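Local atomic coordinates of rhodopsin (Rubrobacter xylanophilus, PDB entry 6KFQ), a protein that pumps protons across the membrane, driven by light absorbed by its retinal chromophore. Residues L116-T121 and A125-L130; V181-I184 and G188-A191; T157-Q162 and S219-S224; V98-S103 and V146-A151. One frame throughout, in Å; residues are numbered along the deposited sequence.

Interaction 1. Residues L116-T121 and A125-L130; sequences LWAGAT and AGRAIL. With MPG ([(Z)-octadec-9-enyl] (2R)-2,3-bis(oxidanyl)propanoate), chain B.
The tight hairpin between two antiparallel transmembrane helices of the microbial rhodopsin fold is closed where Leu130 packs onto the indole of Trp117, beside the head of a bound single-chain lipid. The axes of the short segments come within 8.2 Å, at an angle of 162°. Trp117 carries its CG anti to the backbone N (chi1 -174°), which brings the ring across to the partner helix. There Leu130 CD1 makes a CH-pi contact over the five-membered ring, 3.5 Å from its centroid and 7° off the normal, while CD2 sits over the six-membered ring, 3.4 Å from Trp117 CE3. Nearer the backbones, Ala118 CB meets Leu130 CB at 3.6 Å. Further along, Arg127 lays its CG on the carbonyl of Ala118. Thr121 OG1 donates a hydrogen bond back to Trp117 O, while Thr121 CG2 faces the backbone of Gly126. An alanine at Thr121 would be likely to leave the Trp117 carbonyl without its hydroxyl mate and open a gap beside the lipid head. That head wedges in closely: its O4 is 3.2 Å from Trp117 CZ2 and its O2 is 3.3 Å from Gly126 CA, where a CB would clash. Around the hairpin, Ala118 and Arg127 lean on Trp182 of helix 158-184, and Leu116 and Ala120 rest on Phe67 of strand 66-67.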
# COMPACT_ATOMS: atom_id res chain seq x y z
N LEU A 116 11.14 2.69 7.91
CA LEU A 116 10.95 2.45 9.34
C LEU A 116 12.23 2.72 10.11
O LEU A 116 12.22 3.36 11.17
CB LEU A 116 10.47 1.02 9.57
CG LEU A 116 10.47 0.53 11.02
CD1 LEU A 116 9.54 1.38 11.87
CD2 LEU A 116 10.08 -0.93 11.08
N TRP A 117 13.36 2.24 9.57
CA TRP A 117 14.66 2.49 10.18
C TRP A 117 14.96 3.98 10.24
O TRP A 117 15.43 4.49 11.26
CB TRP A 117 15.73 1.75 9.38
CG TRP A 117 17.09 1.80 9.96
CD1 TRP A 117 17.45 2.24 11.20
CD2 TRP A 117 18.30 1.37 9.32
NE1 TRP A 117 18.81 2.12 11.36
CE2 TRP A 117 19.35 1.59 10.22
CE3 TRP A 117 18.59 0.83 8.06
CZ2 TRP A 117 20.68 1.29 9.92
CZ3 TRP A 117 19.91 0.52 7.76
CH2 TRP A 117 20.93 0.76 8.68
N ALA A 118 14.67 4.71 9.15
CA ALA A 118 14.84 6.15 9.15
C ALA A 118 13.95 6.81 10.20
O ALA A 118 14.40 7.70 10.93
CB ALA A 118 14.53 6.72 7.77
N GLY A 119 12.69 6.37 10.30
CA GLY A 119 11.79 6.98 11.27
C GLY A 119 12.22 6.75 12.70
O GLY A 119 12.10 7.64 13.55
N ALA A 120 12.73 5.55 13.00
CA ALA A 120 13.19 5.21 14.34
C ALA A 120 14.54 5.81 14.69
O ALA A 120 14.93 5.78 15.87
CB ALA A 120 13.26 3.68 14.49
N THR A 121 15.26 6.37 13.73
CA THR A 121 16.61 6.86 13.95
C THR A 121 16.56 8.27 14.52
O THR A 121 15.91 9.15 13.96
CB THR A 121 17.42 6.82 12.65
OG1 THR A 121 17.54 5.47 12.21
CG2 THR A 121 18.82 7.39 12.86
N ALA A 125 21.56 12.83 10.78
CA ALA A 125 22.27 12.51 9.54
C ALA A 125 21.96 11.09 9.09
O ALA A 125 21.85 10.82 7.89
CB ALA A 125 23.77 12.70 9.74
N GLY A 126 21.83 10.16 10.03
CA GLY A 126 21.44 8.81 9.66
C GLY A 126 20.03 8.75 9.14
O GLY A 126 19.72 7.96 8.24
N ARG A 127 19.14 9.60 9.66
CA ARG A 127 17.77 9.64 9.17
C ARG A 127 17.71 10.09 7.72
O ARG A 127 16.96 9.53 6.91
CB ARG A 127 16.93 10.55 10.06
CG ARG A 127 15.43 10.37 9.93
CD ARG A 127 14.72 11.03 11.10
NE ARG A 127 14.80 12.48 10.99
CZ ARG A 127 14.86 13.31 12.03
NH1 ARG A 127 14.86 12.83 13.27
NH2 ARG A 127 14.92 14.62 11.82
N ALA A 128 18.53 11.08 7.37
CA ALA A 128 18.53 11.62 6.01
C ALA A 128 19.03 10.59 5.01
O ALA A 128 18.39 10.37 3.97
CB ALA A 128 19.37 12.89 5.96
N ILE A 129 20.16 9.96 5.30
CA ILE A 129 20.71 8.97 4.36
C ILE A 129 19.74 7.80 4.19
O ILE A 129 19.57 7.27 3.09
CB ILE A 129 22.11 8.50 4.81
CG1 ILE A 129 22.74 7.62 3.74
CG2 ILE A 129 22.05 7.75 6.12
CD1 ILE A 129 23.12 8.37 2.48
N LEU A 130 19.08 7.40 5.28
CA LEU A 130 18.13 6.29 5.18
C LEU A 130 16.88 6.69 4.40
O LEU A 130 16.29 5.85 3.70
CB LEU A 130 17.75 5.80 6.57
CG LEU A 130 18.89 5.13 7.31
CD1 LEU A 130 18.53 4.87 8.77
CD2 LEU A 130 19.26 3.85 6.60
C2 MPG B . 23.36 4.65 8.04
C3 MPG B . 23.23 3.72 6.85
C4 MPG B . 23.57 4.37 5.53
C5 MPG B . 25.03 4.35 5.16
C6 MPG B . 25.49 3.07 4.50
C7 MPG B . 24.96 2.87 3.09
C8 MPG B . 25.47 1.64 2.40
C9 MPG B . 25.06 1.56 0.96
C10 MPG B . 24.40 0.60 0.35
C11 MPG B . 24.00 0.63 -1.09
C12 MPG B . 24.48 -0.53 -1.90
C13 MPG B . 23.56 -1.74 -1.90
C14 MPG B . 24.00 -2.84 -2.84
C15 MPG B . 23.00 -3.97 -3.02
C16 MPG B . 23.45 -5.02 -4.02
C17 MPG B . 22.49 -6.15 -4.27
C18 MPG B . 23.02 -7.19 -5.24
O1 MPG B . 22.76 5.08 10.34
C1 MPG B . 22.77 4.07 9.30
CXD MPG B . 22.35 5.84 12.56
O2 MPG B . 22.88 7.02 11.98
C21 MPG B . 23.19 5.37 13.73
O3 MPG B . 23.25 6.39 14.72
O4 MPG B . 21.68 3.69 11.75
CX3 MPG B . 22.22 4.74 11.51

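Interaction 2. Residues V181-I184 and G188-A191; sequences VWLI and GFGA. With RET (retinal), chain R; MPG ([(Z)-octadec-9-enyl] (2R)-2,3-bis(oxidanyl)propanoate), chain P; MPG ([(Z)-octadec-9-enyl] (2R)-2,3-bis(oxidanyl)propanoate), chain D.
The indole of Trp182 is sandwiched: retinal lies over one face, its C2 3.6 Å from Trp182 CD1, and on the opposite face the backbone N of Gly188 stands 4.2 Å above the ring plane, near the ring's periphery. A lipid tail atom comes up at the indole edge. The second flat group, the Phe189 ring, has Leu183 O at its edge and in its plane, while a lipid chain covers one face. This is the end of helix 158-184, the sixth of the seven helices of the rhodopsin fold, which in relatives faces the extracellular side; the loop after it doubles back over the last helical turn. A first torsion of -164° swings the Trp182 indole away from its own amide N and up to the cyclohexene ring of retinal; it also stacks with Phe131, and its NE1 bonds weakly to Tyr72 OH. A leucine in its place would probably leave the retinal ring without its flat wall and Phe131 without its stacking partner. The fold-back is held by the backbone: Phe189 N gives a nearly straight hydrogen bond of 2.8 Å to Leu183 O. Gly188 can lie this close because it has no side chain; a CB would run into the carbonyls of Trp182 and Leu183. Leu183 and Phe189 run alongside each other, both touched by the chains of two bound lipids. Finally Ala191 N makes a weak, bent bond to Ile184 O at 2.8 Å, and Ala191 CB packs 4.3 Å from Ile184 CB.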
# COMPACT_ATOMS: atom_id res chain seq x y z
N VAL A 181 4.40 13.26 2.88
CA VAL A 181 3.82 13.35 4.22
C VAL A 181 4.89 13.09 5.27
O VAL A 181 5.01 13.81 6.26
CB VAL A 181 2.64 12.37 4.36
CG1 VAL A 181 2.17 12.35 5.80
CG2 VAL A 181 1.50 12.76 3.42
N TRP A 182 5.68 12.03 5.06
CA TRP A 182 6.80 11.73 5.95
C TRP A 182 7.68 12.95 6.14
O TRP A 182 8.06 13.30 7.26
CB TRP A 182 7.60 10.57 5.35
CG TRP A 182 8.56 9.86 6.27
CD1 TRP A 182 8.33 8.68 6.92
CD2 TRP A 182 9.91 10.23 6.56
NE1 TRP A 182 9.45 8.31 7.62
CE2 TRP A 182 10.44 9.24 7.42
CE3 TRP A 182 10.72 11.31 6.20
CZ2 TRP A 182 11.75 9.29 7.92
CZ3 TRP A 182 12.04 11.36 6.69
CH2 TRP A 182 12.53 10.36 7.55
N LEU A 183 7.99 13.64 5.04
CA LEU A 183 8.93 14.76 5.11
C LEU A 183 8.35 15.96 5.83
O LEU A 183 9.09 16.70 6.50
CB LEU A 183 9.39 15.16 3.72
CG LEU A 183 10.48 14.31 3.07
CD1 LEU A 183 10.70 14.79 1.65
CD2 LEU A 183 11.79 14.37 3.85
N ILE A 184 7.04 16.21 5.70
CA ILE A 184 6.47 17.35 6.40
C ILE A 184 6.07 17.00 7.83
O ILE A 184 5.93 17.91 8.67
CB ILE A 184 5.28 17.96 5.65
CG1 ILE A 184 4.12 16.97 5.57
CG2 ILE A 184 5.72 18.40 4.25
CD1 ILE A 184 2.91 17.54 4.86
N GLY A 188 10.12 13.86 9.62
CA GLY A 188 10.96 14.73 8.82
C GLY A 188 11.15 16.10 9.43
O GLY A 188 11.77 16.23 10.49
N PHE A 189 10.62 17.13 8.77
CA PHE A 189 10.89 18.51 9.16
C PHE A 189 9.95 19.01 10.25
O PHE A 189 10.26 20.03 10.89
CB PHE A 189 10.78 19.43 7.94
CG PHE A 189 11.91 19.27 6.96
CD1 PHE A 189 13.05 20.04 7.08
CD2 PHE A 189 11.84 18.35 5.93
CE1 PHE A 189 14.10 19.90 6.19
CE2 PHE A 189 12.88 18.21 5.03
CZ PHE A 189 14.02 18.99 5.16
N GLY A 190 8.84 18.34 10.49
CA GLY A 190 7.89 18.83 11.47
C GLY A 190 7.20 20.11 11.04
O GLY A 190 6.92 20.97 11.88
N ALA A 191 6.93 20.25 9.74
CA ALA A 191 6.20 21.42 9.25
C ALA A 191 4.73 21.34 9.62
O ALA A 191 4.07 22.38 9.76
CB ALA A 191 6.36 21.55 7.74
C1 RET R . 8.41 6.18 3.32
C2 RET R . 9.55 7.02 3.92
C3 RET R . 10.88 6.88 3.22
C4 RET R . 10.77 7.18 1.74
C5 RET R . 9.53 6.61 1.09
C6 RET R . 8.51 6.08 1.78
C7 RET R . 7.36 5.55 1.07
C8 RET R . 6.28 4.86 1.53
C9 RET R . 5.14 4.36 0.80
C10 RET R . 4.09 3.87 1.49
C11 RET R . 2.87 3.32 0.97
C12 RET R . 1.94 2.84 1.79
C13 RET R . 0.68 2.24 1.43
C14 RET R . -0.09 1.71 2.41
C15 RET R . -1.35 1.04 2.26
C16 RET R . 8.47 4.79 3.96
C17 RET R . 7.11 6.88 3.77
C18 RET R . 9.66 6.53 -0.41
C19 RET R . 5.15 4.43 -0.71
C20 RET R . 0.30 2.22 -0.02
C5 MPG P . 8.80 17.92 0.73
C6 MPG P . 9.03 19.25 1.42
C7 MPG P . 9.52 19.13 2.86
C8 MPG P . 9.71 20.44 3.55
C2 MPG D . 15.01 14.55 6.97
C3 MPG D . 15.70 13.89 5.80
C4 MPG D . 15.60 14.69 4.52
C5 MPG D . 16.27 14.03 3.33
C6 MPG D . 16.47 14.93 2.13
C7 MPG D . 15.20 15.46 1.49
C8 MPG D . 14.99 16.94 1.65
C9 MPG D . 13.87 17.46 0.81
C10 MPG D . 13.39 18.67 0.78
C11 MPG D . 13.83 19.88 1.55
C12 MPG D . 14.03 21.08 0.68
C13 MPG D . 14.35 22.38 1.40
C14 MPG D . 13.15 23.15 1.91
C15 MPG D . 12.52 22.60 3.17

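Interaction 3. Residues T157-Q162 and S219-S224; sequences TPAVAQ and SRQALS
Gln221 spreads its side-chain amide over the methyl of Ala159, whose CB lies 3.4 Å from Gln221 CD and 3.5 Å from Gln221 NE2. An extended chain (chi1 171°) carries the amide out to the methyl, which it meets by van der Waals contact alone. In the seven-helix rhodopsin fold this is the meeting of the start of transmembrane helix 158-184 with helix 220-228, the short C-terminal helix that follows the seventh transmembrane one. Their segments cross steeply, at 117°, with the axes 8.0 Å apart at the closest point. Such closeness depends on small residues: Ala159 CB and Ala222 CB are 4.1 Å apart, and Ala222 CB also sits 3.6 Å from Ala159 O. Beside them Val160 points its CG2 branch at the backbone of Ala222, reaching Ala222 O at 3.4 Å, and Ile163 adds to the apolar patch round Ala222. On its far flank the C-terminal helix is held by other parts of the chain, for Leu223 packs on Phe34 and Phe35 and Arg220 NH1 bonds to Asn26 O. Thr157 links the two helices in a polar way: its OG1 is hydrogen-bonded to Asp225 OD2, and as the N-cap of helix 158-184 that same oxygen accepts a weak bond of 3.4 Å from Val160 N.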
# COMPACT_ATOMS: atom_id res chain seq x y z
N THR A 157 -6.72 -8.36 -22.11
CA THR A 157 -7.96 -7.92 -22.74
C THR A 157 -8.18 -6.44 -22.47
O THR A 157 -7.62 -5.89 -21.51
CB THR A 157 -9.14 -8.73 -22.21
OG1 THR A 157 -9.27 -8.51 -20.80
CG2 THR A 157 -8.95 -10.21 -22.49
N PRO A 158 -8.97 -5.76 -23.31
CA PRO A 158 -9.20 -4.32 -23.09
C PRO A 158 -9.69 -3.98 -21.69
O PRO A 158 -9.27 -2.96 -21.13
CB PRO A 158 -10.25 -3.99 -24.16
CG PRO A 158 -9.96 -4.94 -25.26
CD PRO A 158 -9.57 -6.22 -24.58
N ALA A 159 -10.54 -4.82 -21.08
CA ALA A 159 -11.04 -4.51 -19.75
C ALA A 159 -9.95 -4.65 -18.70
O ALA A 159 -9.88 -3.86 -17.75
CB ALA A 159 -12.22 -5.40 -19.39
N VAL A 160 -9.12 -5.69 -18.82
CA VAL A 160 -8.00 -5.86 -17.90
C VAL A 160 -7.01 -4.71 -18.05
O VAL A 160 -6.56 -4.13 -17.05
CB VAL A 160 -7.32 -7.22 -18.14
CG1 VAL A 160 -6.03 -7.32 -17.34
CG2 VAL A 160 -8.28 -8.34 -17.76
N ALA A 161 -6.66 -4.37 -19.29
CA ALA A 161 -5.74 -3.25 -19.51
C ALA A 161 -6.29 -1.97 -18.90
O ALA A 161 -5.53 -1.16 -18.35
CB ALA A 161 -5.49 -3.08 -21.01
N GLN A 162 -7.61 -1.77 -18.97
CA GLN A 162 -8.20 -0.53 -18.49
C GLN A 162 -8.16 -0.44 -16.97
O GLN A 162 -7.82 0.61 -16.40
CB GLN A 162 -9.64 -0.40 -19.01
CG GLN A 162 -10.36 0.84 -18.52
CD GLN A 162 -11.80 0.90 -19.00
OE1 GLN A 162 -12.18 0.24 -19.97
NE2 GLN A 162 -12.61 1.70 -18.32
N SER A 219 -14.49 -4.48 -10.90
CA SER A 219 -14.21 -4.67 -12.33
C SER A 219 -14.44 -6.13 -12.71
O SER A 219 -13.53 -6.88 -13.06
CB SER A 219 -12.79 -4.24 -12.66
OG SER A 219 -12.56 -2.88 -12.37
N ARG A 220 -15.72 -6.52 -12.66
CA ARG A 220 -16.08 -7.92 -12.84
C ARG A 220 -15.77 -8.43 -14.24
O ARG A 220 -15.41 -9.59 -14.41
CB ARG A 220 -17.56 -8.13 -12.51
CG ARG A 220 -17.94 -7.67 -11.11
CD ARG A 220 -19.41 -7.96 -10.82
NE ARG A 220 -19.73 -9.36 -11.09
CZ ARG A 220 -19.43 -10.37 -10.27
NH1 ARG A 220 -18.82 -10.13 -9.12
NH2 ARG A 220 -19.75 -11.61 -10.60
N GLN A 221 -15.92 -7.57 -15.25
CA GLN A 221 -15.58 -7.98 -16.62
C GLN A 221 -14.11 -8.33 -16.73
O GLN A 221 -13.74 -9.36 -17.29
CB GLN A 221 -15.94 -6.88 -17.61
CG GLN A 221 -15.43 -7.14 -19.02
CD GLN A 221 -15.51 -5.91 -19.90
OE1 GLN A 221 -15.85 -4.82 -19.43
NE2 GLN A 221 -15.19 -6.08 -21.18
N ALA A 222 -13.25 -7.46 -16.20
CA ALA A 222 -11.81 -7.72 -16.21
C ALA A 222 -11.48 -8.99 -15.45
O ALA A 222 -10.73 -9.84 -15.94
CB ALA A 222 -11.07 -6.52 -15.62
N LEU A 223 -12.03 -9.14 -14.25
CA LEU A 223 -11.81 -10.35 -13.47
C LEU A 223 -12.22 -11.59 -14.25
O LEU A 223 -11.44 -12.53 -14.41
CB LEU A 223 -12.56 -10.25 -12.13
CG LEU A 223 -12.05 -9.09 -11.27
CD1 LEU A 223 -12.75 -9.05 -9.92
CD2 LEU A 223 -10.54 -9.17 -11.10
N SER A 224 -13.44 -11.58 -14.79
CA SER A 224 -13.91 -12.75 -15.54
C SER A 224 -13.03 -13.01 -16.75
O SER A 224 -12.80 -14.17 -17.11
CB SER A 224 -15.37 -12.56 -15.95
OG SER A 224 -15.52 -11.49 -16.87

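Interaction 4. Residues V98-S103 and V146-A151; sequences VTFIAS and VSRLFA. With MPG ([(Z)-octadec-9-enyl] (2R)-2,3-bis(oxidanyl)propanoate), chain O; MPG ([(Z)-octadec-9-enyl] (2R)-2,3-bis(oxidanyl)propanoate), chain F; SO4 (sulfate ion), chain S.
Phe100 has a nearly trans chi1 (172°), which sends the ring across to the facing helix, and Arg148, bent at chi2 (69°), runs antiparallel to it, over the ring. The aliphatic part of Arg148 then lies over one face of the ring, with its CG 3.4 Å from Phe100 CE1 and 3.8 Å from the ring centroid, a CH-pi contact. The guanidinium plane is turned 49° from the ring. Leu149 comes from the next position on the same helix and sets its CD2 3.6 Å from Phe100 CE2. Beyond the ring a sulfate ion, probably from the crystallisation liquor, bridges the two helices. Arg148 grips it edge-on, with NH1 to O1 at 2.9 Å and NH2 to O3 at 2.8 Å, while Phe100 N donates to sulfate O2 at 2.8 Å; Asn97 ND2 adds another bond. The chemistry is thus divided along one arginine: its methylenes serve the apolar ring, and its charged end, also salt-bridged through NE to Glu152, meets an anion at the N-terminal end of helix 98-120, where the helix dipole would probably favour negative charge.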
# COMPACT_ATOMS: atom_id res chain seq x y z
N VAL A 98 8.68 -15.07 -11.95
CA VAL A 98 9.09 -15.07 -10.55
C VAL A 98 10.18 -14.03 -10.30
O VAL A 98 10.12 -13.27 -9.34
CB VAL A 98 9.55 -16.48 -10.13
CG1 VAL A 98 10.22 -16.42 -8.76
CG2 VAL A 98 8.36 -17.43 -10.11
N THR A 99 11.18 -13.98 -11.19
CA THR A 99 12.29 -13.05 -10.99
C THR A 99 11.81 -11.61 -10.93
O THR A 99 12.23 -10.83 -10.06
CB THR A 99 13.34 -13.23 -12.10
OG1 THR A 99 13.87 -14.56 -12.03
CG2 THR A 99 14.48 -12.23 -11.93
N PHE A 100 10.91 -11.22 -11.85
CA PHE A 100 10.38 -9.86 -11.80
C PHE A 100 9.59 -9.63 -10.51
O PHE A 100 9.78 -8.61 -9.83
CB PHE A 100 9.50 -9.58 -13.02
CG PHE A 100 8.79 -8.26 -12.93
CD1 PHE A 100 9.42 -7.09 -13.29
CD2 PHE A 100 7.50 -8.19 -12.43
CE1 PHE A 100 8.78 -5.87 -13.19
CE2 PHE A 100 6.84 -6.97 -12.31
CZ PHE A 100 7.47 -5.81 -12.69
N ILE A 101 8.69 -10.56 -10.17
CA ILE A 101 7.82 -10.35 -9.02
C ILE A 101 8.63 -10.30 -7.73
O ILE A 101 8.41 -9.43 -6.88
CB ILE A 101 6.73 -11.44 -8.97
CG1 ILE A 101 5.78 -11.28 -10.16
CG2 ILE A 101 5.92 -11.35 -7.67
CD1 ILE A 101 4.74 -12.40 -10.31
N ALA A 102 9.58 -11.22 -7.57
CA ALA A 102 10.43 -11.19 -6.38
C ALA A 102 11.27 -9.92 -6.33
O ALA A 102 11.48 -9.34 -5.26
CB ALA A 102 11.32 -12.43 -6.33
N SER A 103 11.76 -9.47 -7.49
CA SER A 103 12.53 -8.23 -7.54
C SER A 103 11.68 -7.04 -7.12
O SER A 103 12.12 -6.20 -6.33
CB SER A 103 13.07 -8.00 -8.95
OG SER A 103 14.01 -9.00 -9.29
N VAL A 146 6.33 0.86 -14.21
CA VAL A 146 6.05 1.60 -15.44
C VAL A 146 6.68 0.91 -16.64
O VAL A 146 6.05 0.79 -17.70
CB VAL A 146 6.53 3.05 -15.30
CG1 VAL A 146 6.54 3.75 -16.65
CG2 VAL A 146 5.64 3.81 -14.32
N SER A 147 7.92 0.44 -16.51
CA SER A 147 8.64 -0.09 -17.67
C SER A 147 8.19 -1.50 -18.04
O SER A 147 8.28 -1.87 -19.21
CB SER A 147 10.14 -0.08 -17.40
OG SER A 147 10.46 -0.99 -16.35
N ARG A 148 7.73 -2.29 -17.08
CA ARG A 148 7.37 -3.68 -17.33
C ARG A 148 5.87 -3.93 -17.31
O ARG A 148 5.33 -4.49 -18.27
CB ARG A 148 8.06 -4.59 -16.31
CG ARG A 148 7.72 -6.06 -16.44
CD ARG A 148 8.31 -6.66 -17.71
NE ARG A 148 7.96 -8.07 -17.83
CZ ARG A 148 8.71 -9.05 -17.36
NH1 ARG A 148 9.87 -8.79 -16.76
NH2 ARG A 148 8.31 -10.31 -17.51
N LEU A 149 5.18 -3.54 -16.24
CA LEU A 149 3.79 -3.98 -16.10
C LEU A 149 2.85 -3.25 -17.04
O LEU A 149 1.86 -3.84 -17.50
CB LEU A 149 3.33 -3.82 -14.65
CG LEU A 149 3.94 -4.82 -13.67
CD1 LEU A 149 3.29 -4.68 -12.30
CD2 LEU A 149 3.81 -6.24 -14.20
N PHE A 150 3.11 -1.97 -17.35
CA PHE A 150 2.25 -1.29 -18.33
C PHE A 150 2.34 -1.97 -19.68
O PHE A 150 1.33 -2.09 -20.40
CB PHE A 150 2.63 0.19 -18.44
CG PHE A 150 1.92 1.08 -17.46
CD1 PHE A 150 2.44 1.29 -16.19
CD2 PHE A 150 0.72 1.70 -17.79
CE1 PHE A 150 1.80 2.10 -15.27
CE2 PHE A 150 0.07 2.52 -16.88
CZ PHE A 150 0.61 2.73 -15.62
N ALA A 151 3.53 -2.42 -20.06
CA ALA A 151 3.68 -3.13 -21.32
C ALA A 151 2.99 -4.48 -21.28
O ALA A 151 2.32 -4.88 -22.24
CB ALA A 151 5.16 -3.28 -21.67
C2 MPG O . 18.13 -19.09 -6.95
C3 MPG O . 18.31 -18.89 -8.44
C4 MPG O . 17.20 -18.09 -9.08
C5 MPG O . 17.11 -16.65 -8.64
C6 MPG O . 16.24 -15.78 -9.52
C7 MPG O . 16.16 -14.31 -9.12
C8 MPG O . 15.44 -14.06 -7.83
C9 MPG O . 15.32 -12.61 -7.49
C10 MPG O . 15.87 -12.05 -6.45
C11 MPG O . 15.82 -10.61 -6.03
C12 MPG O . 15.38 -10.44 -4.60
C13 MPG O . 16.16 -11.28 -3.61
C14 MPG O . 15.78 -11.07 -2.16
C15 MPG O . 16.24 -9.75 -1.59
C16 MPG O . 15.81 -9.52 -0.16
C17 MPG O . 16.25 -8.21 0.44
C18 MPG O . 15.69 -7.97 1.83
C1 MPG O . 16.95 -19.94 -6.59
C4 MPG F . 3.06 5.17 -17.90
C5 MPG F . 1.98 5.97 -17.22
C6 MPG F . 2.45 6.76 -16.02
C7 MPG F . 1.36 7.53 -15.29
C8 MPG F . 1.87 8.41 -14.20
C9 MPG F . 0.80 9.14 -13.44
C10 MPG F . 1.05 10.07 -12.55
C11 MPG F . 2.43 10.54 -12.22
C12 MPG F . 2.48 11.79 -11.40
C13 MPG F . 2.09 11.63 -9.94
C14 MPG F . 2.14 12.93 -9.17
C15 MPG F . 1.94 12.81 -7.68
C16 MPG F . 2.01 14.15 -6.97
C17 MPG F . 1.99 14.13 -5.47
C18 MPG F . 2.11 15.50 -4.85
S SO4 S . 10.85 -12.39 -15.56
O1 SO4 S . 11.37 -11.04 -15.72
O2 SO4 S . 10.58 -12.69 -14.16
O3 SO4 S . 9.62 -12.51 -16.34
O4 SO4 S . 11.82 -13.37 -16.06

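Overall arrangement
Following the chain from the N terminus, helix 98-120 supplies the first partners of both interaction 4 and interaction 1, near its two ends. Interaction 1 closes a very short turn into helix 124-153, and interaction 4 closes a wider loop in which interaction 1 is nested. Helix 158-184 comes next: interaction 3 uses its start and interaction 2 its end, so the short loop of interaction 2 is nested inside the long one that interaction 3 closes with helix 220-228. The two nested pairs follow in series and none cross. Interactions 1 and 2 touch through Arg127 and Trp182; interaction 3 lies on the opposite side of the chain's centre, about 7 Å from interaction 4 between nearest atoms.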